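PDB 6TTD: multicopper oxidase from Aquifex aeolicus, which probably couples the oxidation of metal ions, and in this evolved variant of phenolic or similar laccase substrates, to the reduction of dioxygen at a cluster of copper ions. Local coordinates for residues A[460-465]-A[472-477]; A[440-445]-A[488-493]; A[250-255]-A[293-298]. One frame throughout, in Å; residues are numbered along the deposited sequence.

Contact 1: A[460-465]-A[472-477]; sequences FQVLER and ATDLGW
This contact lies at the edge of a cupredoxin-type sheet, where the outermost strand 461-465 meets the loop that leads on to strand 480-483. Its main tie is a salt bridge between Arg465 and Asp474. The guanidinium comes side-on, and both NE and NH2 donate to the same oxygen. Arg465 NE is 3.0 Å and Arg465 NH2 3.1 Å from Asp474 OD2. Both reach OD2 from the same face of the carboxylate, well above its plane. The extended run of Arg465 from CG to NE carries the group across to the loop. Arg465 NH1 turns to Glu487 and Ile482 O. A leucine in place of Arg465 would probably leave the buried Asp474 carboxylate without its mate. At the other end, Gln461 NE2 lies over one face of the Trp477 ring, 3.2 Å from Trp477 CZ2. Gln461 NE2 also donates to Thr386 O, and Gln461 OE1 accepts from Ile388 N. Gln461 CG adds a CH-pi contact to the six-membered ring. Between the two ends, a water accepts from Val462 N at 2.8 Å and donates to Asp474 O and Gly476 O. Two donors on one oxygen of a buried carboxylate would probably favour its ionised form.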
ATOM      1  N   PHE A 460      -8.821  -0.997  10.259  1.00 11.80           N
ATOM      2  CA  PHE A 460      -9.909  -0.253  10.866  1.00 11.00           C
ATOM      3  C   PHE A 460     -11.086  -0.228   9.892  1.00 12.15           C
ATOM      4  O   PHE A 460     -10.978  -0.668   8.742  1.00 14.13           O
ATOM      5  CB  PHE A 460      -9.458   1.180  11.240  1.00 10.72           C
ATOM      6  CG  PHE A 460      -8.878   1.920  10.082  1.00 14.66           C
ATOM      7  CD1 PHE A 460      -9.732   2.502   9.106  1.00 13.44           C
ATOM      8  CD2 PHE A 460      -7.475   2.049   9.957  1.00 12.69           C
ATOM      9  CE1 PHE A 460      -9.179   3.173   7.988  1.00 12.70           C
ATOM     10  CE2 PHE A 460      -6.915   2.705   8.873  1.00 15.04           C
ATOM     11  CZ  PHE A 460      -7.745   3.269   7.884  1.00 13.30           C
ATOM     12  N   GLN A 461     -12.229   0.279  10.364  1.00 10.36           N
ATOM     13  CA  GLN A 461     -13.411   0.438   9.527  1.00  9.72           C
ATOM     14  C   GLN A 461     -13.757   1.916   9.437  1.00 12.62           C
ATOM     15  O   GLN A 461     -13.799   2.619  10.460  1.00 15.03           O
ATOM     16  CB  GLN A 461     -14.592  -0.373  10.087  1.00  9.37           C
ATOM     17  CG  GLN A 461     -14.213  -1.856  10.016  1.00 12.13           C
ATOM     18  CD  GLN A 461     -15.243  -2.778  10.639  1.00 14.05           C
ATOM     19  OE1 GLN A 461     -16.247  -2.307  11.189  1.00 16.09           O
ATOM     20  NE2 GLN A 461     -15.014  -4.099  10.521  1.00 12.39           N
ATOM     21  N   VAL A 462     -13.947   2.401   8.215  1.00  9.98           N
ATOM     22  CA  VAL A 462     -14.270   3.804   8.026  1.00 11.79           C
ATOM     23  C   VAL A 462     -15.733   3.979   8.405  1.00 18.33           C
ATOM     24  O   VAL A 462     -16.612   3.268   7.883  1.00 19.50           O
ATOM     25  CB  VAL A 462     -13.996   4.245   6.583  1.00 15.64           C
ATOM     26  CG1 VAL A 462     -14.288   5.771   6.419  1.00 16.47           C
ATOM     27  CG2 VAL A 462     -12.524   3.919   6.200  1.00 10.64           C
ATOM     28  N   LEU A 463     -15.995   4.905   9.322  1.00 17.70           N
ATOM     29  CA  LEU A 463     -17.350   5.151   9.790  1.00 20.37           C
ATOM     30  C   LEU A 463     -18.050   6.229   8.987  1.00 21.41           C
ATOM     31  O   LEU A 463     -19.227   6.069   8.678  1.00 22.22           O
ATOM     32  CB  LEU A 463     -17.381   5.584  11.257  1.00 16.34           C
ATOM     33  CG  LEU A 463     -16.841   4.567  12.243  1.00 15.77           C
ATOM     34  CD1 LEU A 463     -16.851   5.126  13.682  1.00 17.89           C
ATOM     35  CD2 LEU A 463     -17.604   3.219  12.084  1.00 16.53           C
ATOM     36  N   GLU A 464     -17.363   7.318   8.640  1.00 16.01           N
ATOM     37  CA  GLU A 464     -18.060   8.476   8.106  1.00 19.07           C
ATOM     38  C   GLU A 464     -17.050   9.453   7.516  1.00 18.78           C
ATOM     39  O   GLU A 464     -15.957   9.610   8.073  1.00 19.39           O
ATOM     40  CB  GLU A 464     -18.849   9.136   9.236  1.00 21.17           C
ATOM     41  CG  GLU A 464     -19.542  10.371   8.855  1.00 35.08           C
ATOM     42  CD  GLU A 464     -20.279  10.984  10.041  1.00 45.71           C
ATOM     43  OE1 GLU A 464     -19.944  10.621  11.214  1.00 44.36           O
ATOM     44  OE2 GLU A 464     -21.148  11.863   9.780  1.00 51.87           O
ATOM     45  N   ARG A 465     -17.442  10.140   6.423  1.00 15.43           N
ATOM     46  CA  ARG A 465     -16.680  11.247   5.846  1.00 17.12           C
ATOM     47  C   ARG A 465     -17.541  12.491   5.845  1.00 20.60           C
ATOM     48  O   ARG A 465     -18.747  12.402   5.602  1.00 20.22           O
ATOM     49  CB  ARG A 465     -16.267  11.028   4.389  1.00 18.68           C
ATOM     50  CG  ARG A 465     -15.478   9.780   4.062  1.00 16.72           C
ATOM     51  CD  ARG A 465     -15.225   9.639   2.524  1.00 15.41           C
ATOM     52  NE  ARG A 465     -14.048   8.800   2.399  1.00 21.14           N
ATOM     53  CZ  ARG A 465     -12.779   9.232   2.538  1.00 18.98           C
ATOM     54  NH1 ARG A 465     -12.507  10.519   2.761  1.00 14.83           N
ATOM     55  NH2 ARG A 465     -11.778   8.348   2.460  1.00 18.70           N
ATOM     56  N   ALA A 472     -16.866   2.193  -2.567  1.00 13.53           N
ATOM     57  CA  ALA A 472     -16.428   0.821  -2.446  1.00 11.99           C
ATOM     58  C   ALA A 472     -15.032   0.743  -1.874  1.00 11.82           C
ATOM     59  O   ALA A 472     -14.722  -0.179  -1.125  1.00 15.36           O
ATOM     60  CB  ALA A 472     -16.468   0.133  -3.810  1.00 12.12           C
ATOM     61  N   THR A 473     -14.160   1.688  -2.228  1.00  9.80           N
ATOM     62  CA  THR A 473     -12.781   1.532  -1.787  1.00 13.12           C
ATOM     63  C   THR A 473     -12.593   1.889  -0.317  1.00 16.58           C
ATOM     64  O   THR A 473     -11.507   1.625   0.220  1.00 14.61           O
ATOM     65  CB  THR A 473     -11.821   2.383  -2.636  1.00 14.94           C
ATOM     66  OG1 THR A 473     -12.120   3.789  -2.461  1.00 18.59           O
ATOM     67  CG2 THR A 473     -11.904   2.018  -4.150  1.00 14.49           C
ATOM     68  N   ASP A 474     -13.617   2.448   0.350  1.00 13.05           N
ATOM     69  CA  ASP A 474     -13.581   2.641   1.807  1.00 13.71           C
ATOM     70  C   ASP A 474     -14.360   1.603   2.587  1.00 15.37           C
ATOM     71  O   ASP A 474     -14.481   1.746   3.805  1.00 14.22           O
ATOM     72  CB  ASP A 474     -14.118   4.013   2.181  1.00 12.96           C
ATOM     73  CG  ASP A 474     -13.125   5.136   1.789  1.00 20.13           C
ATOM     74  OD1 ASP A 474     -11.918   4.934   2.049  1.00 20.81           O
ATOM     75  OD2 ASP A 474     -13.552   6.140   1.158  1.00 20.93           O
ATOM     76  N   LEU A 475     -14.888   0.571   1.947  1.00 10.03           N
ATOM     77  CA  LEU A 475     -15.626  -0.426   2.708  1.00  9.58           C
ATOM     78  C   LEU A 475     -14.667  -1.439   3.269  1.00 13.28           C
ATOM     79  O   LEU A 475     -13.464  -1.374   3.036  1.00 15.89           O
ATOM     80  CB  LEU A 475     -16.668  -1.116   1.837  1.00 10.92           C
ATOM     81  CG  LEU A 475     -17.634  -0.106   1.224  1.00 16.02           C
ATOM     82  CD1 LEU A 475     -18.551  -0.820   0.337  1.00 15.34           C
ATOM     83  CD2 LEU A 475     -18.391   0.648   2.327  1.00 18.34           C
ATOM     84  N   GLY A 476     -15.203  -2.408   4.001  1.00 13.59           N
ATOM     85  CA  GLY A 476     -14.350  -3.491   4.475  1.00 13.03           C
ATOM     86  C   GLY A 476     -13.357  -3.048   5.534  1.00 14.79           C
ATOM     87  O   GLY A 476     -13.602  -2.130   6.321  1.00 17.39           O
ATOM     88  N   TRP A 477     -12.231  -3.742   5.567  1.00 11.26           N
ATOM     89  CA  TRP A 477     -11.166  -3.498   6.526  1.00 12.27           C
ATOM     90  C   TRP A 477     -10.063  -2.698   5.837  1.00 14.51           C
ATOM     91  O   TRP A 477      -9.474  -3.177   4.855  1.00 16.85           O
ATOM     92  CB  TRP A 477     -10.603  -4.827   7.018  1.00 11.44           C
ATOM     93  CG  TRP A 477     -11.448  -5.586   7.976  1.00 14.64           C
ATOM     94  CD1 TRP A 477     -12.107  -6.787   7.768  1.00 13.42           C
ATOM     95  CD2 TRP A 477     -11.614  -5.268   9.356  1.00 14.82           C
ATOM     96  NE1 TRP A 477     -12.719  -7.206   8.951  1.00 14.34           N
ATOM     97  CE2 TRP A 477     -12.431  -6.287   9.933  1.00 13.51           C
ATOM     98  CE3 TRP A 477     -11.140  -4.214  10.172  1.00 15.54           C
ATOM     99  CZ2 TRP A 477     -12.797  -6.281  11.318  1.00 12.26           C
ATOM    100  CZ3 TRP A 477     -11.500  -4.201  11.558  1.00 12.23           C
ATOM    101  CH2 TRP A 477     -12.334  -5.232  12.098  1.00 12.61           C
TER
HETATM  102  O   HOH W   1     -14.031   0.539   6.124  1.00 23.69           O

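Contact 2: A[440-445]-A[488-493]; sequences ILEYVN and TVRIAV
The Arg490 guanidinium has Ile440 CG2 over one face and Glu442 OE1 at its edge, near its plane. These residues belong to two antiparallel strands in the middle of a cupredoxin-type sheet. CG2 of Ile440 sits off-centre, toward the rim of the group, and Ile440 CD1 comes to 3.7 Å from Arg490 NH2. At the edge, Arg490 NH1 forms a salt bridge to Glu442 OE1 at 3.1 Å. The bond is fairly straight, 158° at the hydrogen, but it meets the oxygen from above the carboxylate plane. The two flat groups are turned 57° against each other. The bend of the arginine chain at chi3 brings NH1 round to the glutamate. The other oxygen, Glu442 OE2, pairs with Arg397 on the neighbouring strand 394-402, so this carboxylate is paired with two arginines.

Leu441 with Ile491 and Tyr443 with Val489 are hydrogen-bonded pairs. Ile440 with Ala492, Glu442 with Arg490 and Val444 with Thr488 are non-hydrogen-bonded pairs. Each hydrogen-bonded pair exchanges two backbone bonds, such as Ile491 N to Leu441 O at 3.0 Å.

The sheet has two unlike faces. The first is mixed: Glu442 and Arg490 share it with Ile440, Ala492, Val444 and Thr488, and Glu442 CG packs on Thr488 CG2 at 3.6 Å. The other face, with Leu441, Tyr443, Val489 and Ile491, is mostly apolar. Tyr443 and Val493 touch Ile455 of strand 451-455, and Ile491 and Val493 touch Phe460. Leu441 CG meets Val493 CG2 at 4.1 Å. Ile491 has CG1 between its backbone N and carbonyl carbon (chi1 63°), which places Ile491 CG1 3.8 Å from Leu441 CB. Beyond it, Ile491 CD1 approaches Tyr443 CE2 obliquely, at 3.8 Å.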
ATOM      1  N   ILE A 440     -12.525   5.542  18.326  1.00 16.80           N
ATOM      2  CA  ILE A 440     -12.834   6.216  17.085  1.00 14.94           C
ATOM      3  C   ILE A 440     -11.758   7.264  16.920  1.00 16.87           C
ATOM      4  O   ILE A 440     -11.582   8.102  17.800  1.00 20.87           O
ATOM      5  CB  ILE A 440     -14.232   6.841  17.128  1.00 18.19           C
ATOM      6  CG1 ILE A 440     -15.253   5.730  17.176  1.00 17.99           C
ATOM      7  CG2 ILE A 440     -14.519   7.692  15.877  1.00 16.05           C
ATOM      8  CD1 ILE A 440     -16.576   6.264  17.444  1.00 22.90           C
ATOM      9  N   LEU A 441     -11.010   7.192  15.819  1.00 14.44           N
ATOM     10  CA  LEU A 441     -10.041   8.226  15.473  1.00 16.07           C
ATOM     11  C   LEU A 441     -10.750   9.181  14.560  1.00 17.82           C
ATOM     12  O   LEU A 441     -11.331   8.757  13.565  1.00 17.56           O
ATOM     13  CB  LEU A 441      -8.812   7.666  14.756  1.00 19.01           C
ATOM     14  CG  LEU A 441      -8.038   6.627  15.548  1.00 19.62           C
ATOM     15  CD1 LEU A 441      -6.774   6.206  14.806  1.00 20.97           C
ATOM     16  CD2 LEU A 441      -7.742   7.211  16.901  1.00 22.75           C
ATOM     17  N   GLU A 442     -10.733  10.460  14.906  1.00 17.43           N
ATOM     18  CA  GLU A 442     -11.371  11.462  14.070  1.00 17.26           C
ATOM     19  C   GLU A 442     -10.308  12.395  13.504  1.00 17.64           C
ATOM     20  O   GLU A 442      -9.747  13.228  14.237  1.00 17.28           O
ATOM     21  CB  GLU A 442     -12.415  12.246  14.858  1.00 23.12           C
ATOM     22  CG  GLU A 442     -12.999  13.368  14.039  1.00 25.56           C
ATOM     23  CD  GLU A 442     -14.071  14.111  14.801  1.00 34.15           C
ATOM     24  OE1 GLU A 442     -15.240  13.649  14.744  1.00 40.07           O
ATOM     25  OE2 GLU A 442     -13.723  15.118  15.484  1.00 33.04           O
ATOM     26  N   TYR A 443     -10.009  12.211  12.213  1.00 14.92           N
ATOM     27  CA  TYR A 443      -9.071  13.050  11.489  1.00 15.96           C
ATOM     28  C   TYR A 443      -9.777  14.319  11.044  1.00 18.55           C
ATOM     29  O   TYR A 443     -10.819  14.270  10.369  1.00 20.70           O
ATOM     30  CB  TYR A 443      -8.494  12.342  10.236  1.00 11.53           C
ATOM     31  CG  TYR A 443      -7.641  11.144  10.509  1.00 13.73           C
ATOM     32  CD1 TYR A 443      -6.399  11.281  11.138  1.00 15.85           C
ATOM     33  CD2 TYR A 443      -8.079   9.858  10.151  1.00 14.99           C
ATOM     34  CE1 TYR A 443      -5.595  10.172  11.387  1.00 14.31           C
ATOM     35  CE2 TYR A 443      -7.270   8.746  10.376  1.00 13.21           C
ATOM     36  CZ  TYR A 443      -6.038   8.920  10.990  1.00 15.08           C
ATOM     37  OH  TYR A 443      -5.256   7.819  11.235  1.00 14.45           O
ATOM     38  N   VAL A 444      -9.173  15.441  11.355  1.00 17.98           N
ATOM     39  CA  VAL A 444      -9.693  16.736  10.956  1.00 19.57           C
ATOM     40  C   VAL A 444      -8.583  17.383  10.136  1.00 19.37           C
ATOM     41  O   VAL A 444      -7.574  17.826  10.680  1.00 19.04           O
ATOM     42  CB  VAL A 444     -10.086  17.566  12.184  1.00 19.23           C
ATOM     43  CG1 VAL A 444     -10.563  18.980  11.820  1.00 15.78           C
ATOM     44  CG2 VAL A 444     -11.156  16.787  12.976  1.00 17.30           C
ATOM     45  N   ASN A 445      -8.734  17.422   8.820  1.00 20.24           N
ATOM     46  CA  ASN A 445      -7.692  17.973   7.951  1.00 17.01           C
ATOM     47  C   ASN A 445      -7.866  19.500   7.806  1.00 19.33           C
ATOM     48  O   ASN A 445      -8.640  19.985   6.965  1.00 21.37           O
ATOM     49  CB  ASN A 445      -7.738  17.272   6.603  1.00 16.92           C
ATOM     50  CG  ASN A 445      -6.598  17.697   5.696  1.00 17.19           C
ATOM     51  OD1 ASN A 445      -5.745  18.515   6.086  1.00 18.25           O
ATOM     52  ND2 ASN A 445      -6.519  17.064   4.504  1.00 16.35           N
ATOM     53  N   THR A 488     -13.328  15.981   7.450  1.00 18.21           N
ATOM     54  CA  THR A 488     -13.225  15.222   8.689  1.00 18.83           C
ATOM     55  C   THR A 488     -13.637  13.784   8.406  1.00 15.96           C
ATOM     56  O   THR A 488     -14.652  13.548   7.756  1.00 14.29           O
ATOM     57  CB  THR A 488     -14.118  15.857   9.775  1.00 21.19           C
ATOM     58  OG1 THR A 488     -13.583  17.137  10.131  1.00 19.49           O
ATOM     59  CG2 THR A 488     -14.238  14.982  11.027  1.00 19.77           C
ATOM     60  N   VAL A 489     -12.828  12.824   8.864  1.00 15.96           N
ATOM     61  CA  VAL A 489     -13.085  11.404   8.634  1.00 15.64           C
ATOM     62  C   VAL A 489     -12.984  10.666   9.963  1.00 15.34           C
ATOM     63  O   VAL A 489     -11.995  10.834  10.687  1.00 15.84           O
ATOM     64  CB  VAL A 489     -12.078  10.804   7.630  1.00 14.39           C
ATOM     65  CG1 VAL A 489     -12.339   9.276   7.433  1.00 13.69           C
ATOM     66  CG2 VAL A 489     -12.176  11.576   6.323  1.00 10.98           C
ATOM     67  N   ARG A 490     -13.991   9.837  10.269  1.00 14.08           N
ATOM     68  CA  ARG A 490     -14.022   9.022  11.481  1.00 17.73           C
ATOM     69  C   ARG A 490     -13.824   7.563  11.118  1.00 15.82           C
ATOM     70  O   ARG A 490     -14.506   7.048  10.231  1.00 18.58           O
ATOM     71  CB  ARG A 490     -15.359   9.189  12.207  1.00 18.26           C
ATOM     72  CG  ARG A 490     -15.446  10.555  12.900  1.00 25.90           C
ATOM     73  CD  ARG A 490     -16.860  10.953  13.302  1.00 30.26           C
ATOM     74  NE  ARG A 490     -17.456  10.075  14.299  1.00 38.17           N
ATOM     75  CZ  ARG A 490     -17.577  10.374  15.601  1.00 45.27           C
ATOM     76  NH1 ARG A 490     -17.125  11.548  16.077  1.00 44.27           N
ATOM     77  NH2 ARG A 490     -18.167   9.498  16.428  1.00 46.77           N
ATOM     78  N   ILE A 491     -12.880   6.922  11.773  1.00 16.38           N
ATOM     79  CA  ILE A 491     -12.638   5.506  11.576  1.00 15.61           C
ATOM     80  C   ILE A 491     -12.738   4.858  12.938  1.00 15.81           C
ATOM     81  O   ILE A 491     -12.461   5.485  13.964  1.00 15.56           O
ATOM     82  CB  ILE A 491     -11.262   5.219  10.909  1.00 15.59           C
ATOM     83  CG1 ILE A 491     -10.087   5.684  11.788  1.00 12.46           C
ATOM     84  CG2 ILE A 491     -11.222   5.974   9.598  1.00 12.06           C
ATOM     85  CD1 ILE A 491      -8.735   5.284  11.207  1.00 11.29           C
ATOM     86  N   ALA A 492     -13.150   3.597  12.947  1.00 17.74           N
ATOM     87  CA  ALA A 492     -13.251   2.820  14.171  1.00 14.69           C
ATOM     88  C   ALA A 492     -12.142   1.777  14.176  1.00 16.81           C
ATOM     89  O   ALA A 492     -11.945   1.060  13.175  1.00 13.07           O
ATOM     90  CB  ALA A 492     -14.619   2.144  14.272  1.00 12.37           C
ATOM     91  N   VAL A 493     -11.432   1.696  15.305  1.00 15.09           N
ATOM     92  CA  VAL A 493     -10.319   0.762  15.486  1.00 16.16           C
ATOM     93  C   VAL A 493     -10.610  -0.126  16.689  1.00 19.67           C
ATOM     94  O   VAL A 493     -10.803   0.373  17.812  1.00 20.00           O
ATOM     95  CB  VAL A 493      -8.985   1.487  15.673  1.00 14.43           C
ATOM     96  CG1 VAL A 493      -7.846   0.486  15.420  1.00 15.55           C
ATOM     97  CG2 VAL A 493      -8.926   2.689  14.731  1.00 14.98           C
TER

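Contact 3: A[250-255]-A[293-298]; sequences FRILNG and ILVAPG
The end of strand 247-254 meets the turn that follows the short strand 293-295, and Asn254 joins the two. Its side chain reaches the turn with CG opposite the backbone N (chi1 -178°). From there Asn254 ND2 donates to Val295 O at 3.0 Å. The N-H points well at the oxygen, at 155°, and the acceptor lies in the amide plane of the asparagine. The donor, however, sits above the plane of the Val295 carbonyl. The same ND2 also bonds Arg259 O, and Asn254 OD1 accepts from Ser256 N. Both ends of the buried amide are therefore held, which fixes its rotation.

The side chain also packs against the turn. Asn254 ND2 is 3.6 Å from Pro297 CD, and Asn254 CB is 3.4 Å from Ala296 O. A weak backbone bond, Gly298 N to Asn254 O at 3.5 Å, ties the far end of the turn to the strand. Gly298 has a positive phi (95°), where a CB would press against the preceding carbonyl oxygen.

Both segments belong to the middle one of the three cupredoxin-like domains of the multicopper oxidase fold. Strand 247-254 runs between strands 200-208 and 300-306, whereas strand 293-295 pairs with 261-267. The contact so joins strands that are not direct neighbours. Their short axes come no closer than 8.8 Å, and side chains fill the interval. Ile252 and Ile293 reach toward each other tip to tip, Ile252 CD1 to Ile293 CD1 at 3.8 Å, with Leu263 touching both. Val295 CG1 packs on Asn254 CB at 3.9 Å. Within the turn, Pro297 touches Tyr450 and the copper ligand His510.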
ATOM      1  N   PHE A 250      -6.881  -8.140 -10.658  1.00 10.13           N
ATOM      2  CA  PHE A 250      -5.760  -7.204 -10.629  1.00 11.95           C
ATOM      3  C   PHE A 250      -5.590  -6.707  -9.213  1.00  9.68           C
ATOM      4  O   PHE A 250      -6.581  -6.334  -8.561  1.00 13.94           O
ATOM      5  CB  PHE A 250      -5.978  -6.035 -11.591  1.00 12.48           C
ATOM      6  CG  PHE A 250      -5.978  -6.479 -13.006  1.00 14.39           C
ATOM      7  CD1 PHE A 250      -4.781  -6.886 -13.604  1.00 10.44           C
ATOM      8  CD2 PHE A 250      -7.176  -6.593 -13.712  1.00 12.11           C
ATOM      9  CE1 PHE A 250      -4.755  -7.374 -14.914  1.00 12.30           C
ATOM     10  CE2 PHE A 250      -7.163  -7.045 -15.028  1.00 12.23           C
ATOM     11  CZ  PHE A 250      -5.947  -7.447 -15.642  1.00 12.00           C
ATOM     12  N   ARG A 251      -4.344  -6.759  -8.721  1.00 10.70           N
ATOM     13  CA  ARG A 251      -4.020  -6.308  -7.368  1.00  9.43           C
ATOM     14  C   ARG A 251      -3.316  -4.973  -7.509  1.00 13.18           C
ATOM     15  O   ARG A 251      -2.103  -4.921  -7.744  1.00 13.66           O
ATOM     16  CB  ARG A 251      -3.144  -7.322  -6.665  1.00 10.24           C
ATOM     17  CG  ARG A 251      -3.905  -8.614  -6.408  1.00  9.85           C
ATOM     18  CD  ARG A 251      -2.975  -9.649  -5.776  1.00 11.68           C
ATOM     19  NE  ARG A 251      -3.595 -10.983  -5.646  1.00 10.75           N
ATOM     20  CZ  ARG A 251      -4.051 -11.486  -4.513  1.00 11.19           C
ATOM     21  NH1 ARG A 251      -3.984 -10.774  -3.364  1.00 10.87           N
ATOM     22  NH2 ARG A 251      -4.543 -12.724  -4.530  1.00 12.61           N
ATOM     23  N   ILE A 252      -4.083  -3.893  -7.393  1.00  7.97           N
ATOM     24  CA  ILE A 252      -3.530  -2.551  -7.604  1.00  8.00           C
ATOM     25  C   ILE A 252      -2.936  -2.064  -6.288  1.00 11.26           C
ATOM     26  O   ILE A 252      -3.633  -1.931  -5.275  1.00 14.71           O
ATOM     27  CB  ILE A 252      -4.610  -1.601  -8.144  1.00  9.84           C
ATOM     28  CG1 ILE A 252      -5.055  -2.142  -9.505  1.00 11.98           C
ATOM     29  CG2 ILE A 252      -4.106  -0.114  -8.188  1.00  9.39           C
ATOM     30  CD1 ILE A 252      -6.362  -1.628  -9.941  1.00 17.52           C
ATOM     31  N   LEU A 253      -1.640  -1.811  -6.296  1.00 12.52           N
ATOM     32  CA  LEU A 253      -0.918  -1.282  -5.144  1.00 11.38           C
ATOM     33  C   LEU A 253      -0.314   0.054  -5.577  1.00 12.00           C
ATOM     34  O   LEU A 253       0.480   0.102  -6.535  1.00 13.86           O
ATOM     35  CB  LEU A 253       0.153  -2.304  -4.679  1.00  9.98           C
ATOM     36  CG  LEU A 253       0.989  -1.959  -3.438  1.00 12.37           C
ATOM     37  CD1 LEU A 253       1.613  -3.236  -2.974  1.00 13.62           C
ATOM     38  CD2 LEU A 253       2.094  -1.035  -3.853  1.00 10.38           C
ATOM     39  N   ASN A 254      -0.732   1.154  -4.928  1.00  9.05           N
ATOM     40  CA  ASN A 254      -0.123   2.453  -5.238  1.00  8.72           C
ATOM     41  C   ASN A 254       1.220   2.525  -4.517  1.00 11.33           C
ATOM     42  O   ASN A 254       1.272   2.769  -3.316  1.00 12.61           O
ATOM     43  CB  ASN A 254      -1.046   3.580  -4.817  1.00  8.31           C
ATOM     44  CG  ASN A 254      -0.473   4.905  -5.169  1.00 10.82           C
ATOM     45  OD1 ASN A 254       0.742   5.008  -5.355  1.00 12.38           O
ATOM     46  ND2 ASN A 254      -1.315   5.939  -5.288  1.00 10.70           N
ATOM     47  N   GLY A 255       2.331   2.322  -5.239  1.00 11.50           N
ATOM     48  CA  GLY A 255       3.672   2.374  -4.665  1.00 12.12           C
ATOM     49  C   GLY A 255       4.357   3.713  -4.894  1.00 14.70           C
ATOM     50  O   GLY A 255       5.589   3.782  -4.835  1.00 11.78           O
ATOM     51  N   ILE A 293     -11.865   3.769  -9.433  1.00 15.04           N
ATOM     52  CA  ILE A 293     -11.356   3.666  -8.059  1.00 12.21           C
ATOM     53  C   ILE A 293     -10.309   4.745  -7.816  1.00 16.43           C
ATOM     54  O   ILE A 293      -9.489   5.052  -8.694  1.00 14.37           O
ATOM     55  CB  ILE A 293     -10.763   2.289  -7.738  1.00 11.00           C
ATOM     56  CG1 ILE A 293      -9.685   1.912  -8.735  1.00  9.80           C
ATOM     57  CG2 ILE A 293     -11.843   1.221  -7.676  1.00 10.52           C
ATOM     58  CD1 ILE A 293      -8.985   0.609  -8.350  1.00 11.01           C
ATOM     59  N   LEU A 294     -10.342   5.297  -6.601  1.00 15.40           N
ATOM     60  CA  LEU A 294      -9.401   6.286  -6.122  1.00 15.25           C
ATOM     61  C   LEU A 294      -8.418   5.566  -5.203  1.00 14.13           C
ATOM     62  O   LEU A 294      -8.831   4.918  -4.244  1.00 12.99           O
ATOM     63  CB  LEU A 294     -10.140   7.406  -5.388  1.00 12.96           C
ATOM     64  CG  LEU A 294      -9.321   8.652  -4.968  1.00 15.33           C
ATOM     65  CD1 LEU A 294      -8.789   9.435  -6.188  1.00 14.87           C
ATOM     66  CD2 LEU A 294     -10.091   9.624  -4.067  1.00 15.05           C
ATOM     67  N   VAL A 295      -7.132   5.630  -5.526  1.00 10.09           N
ATOM     68  CA  VAL A 295      -6.129   4.847  -4.817  1.00 12.77           C
ATOM     69  C   VAL A 295      -4.969   5.760  -4.443  1.00 14.91           C
ATOM     70  O   VAL A 295      -4.255   6.246  -5.333  1.00 14.94           O
ATOM     71  CB  VAL A 295      -5.616   3.674  -5.672  1.00 11.95           C
ATOM     72  CG1 VAL A 295      -4.827   2.683  -4.807  1.00 11.03           C
ATOM     73  CG2 VAL A 295      -6.780   3.035  -6.375  1.00 13.67           C
ATOM     74  N   ALA A 296      -4.733   5.942  -3.098  1.00 10.36           N
ATOM     75  CA  ALA A 296      -3.627   6.778  -2.668  1.00 10.69           C
ATOM     76  C   ALA A 296      -2.444   5.917  -2.245  1.00 11.28           C
ATOM     77  O   ALA A 296      -2.598   4.707  -2.015  1.00 12.49           O
ATOM     78  CB  ALA A 296      -4.053   7.669  -1.490  1.00  6.82           C
ATOM     79  N   PRO A 297      -1.259   6.514  -2.131  1.00 11.60           N
ATOM     80  CA  PRO A 297      -0.099   5.775  -1.615  1.00 12.11           C
ATOM     81  C   PRO A 297      -0.445   5.054  -0.328  1.00 14.41           C
ATOM     82  O   PRO A 297      -1.066   5.631   0.568  1.00 13.44           O
ATOM     83  CB  PRO A 297       0.946   6.869  -1.379  1.00 12.12           C
ATOM     84  CG  PRO A 297       0.579   7.990  -2.342  1.00  8.33           C
ATOM     85  CD  PRO A 297      -0.941   7.959  -2.385  1.00 10.14           C
ATOM     86  N   GLY A 298      -0.096   3.747  -0.276  1.00 14.64           N
ATOM     87  CA  GLY A 298      -0.387   2.894   0.842  1.00 13.65           C
ATOM     88  C   GLY A 298      -1.658   2.082   0.692  1.00 15.58           C
ATOM     89  O   GLY A 298      -1.768   1.040   1.329  1.00 17.43           O
TER

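How the contacts relate
Contacts 1 and 2 belong to one sheet. Strand 488-495 is the shared neighbour, and Gln461 O and Leu463 N bond the backbone of Ala492 and Arg490 on that strand. Contact 2 is buried within that sheet and rests mainly on regular backbone pairing, with one salt bridge on a face. Contact 1 is only partly buried, at the sheet edge, and relies on side-chain charges and a water. Contact 3 lies deepest, its centre about 6 Å from the centre of the chain, and falls in a different domain. It has one amide bond, a weak backbone bond and apolar side chains but no salt bridge. Thr473 of contact 1 packs on Ile293 of contact 3, bridging the two domains. Contacts 2 and 3 do not touch.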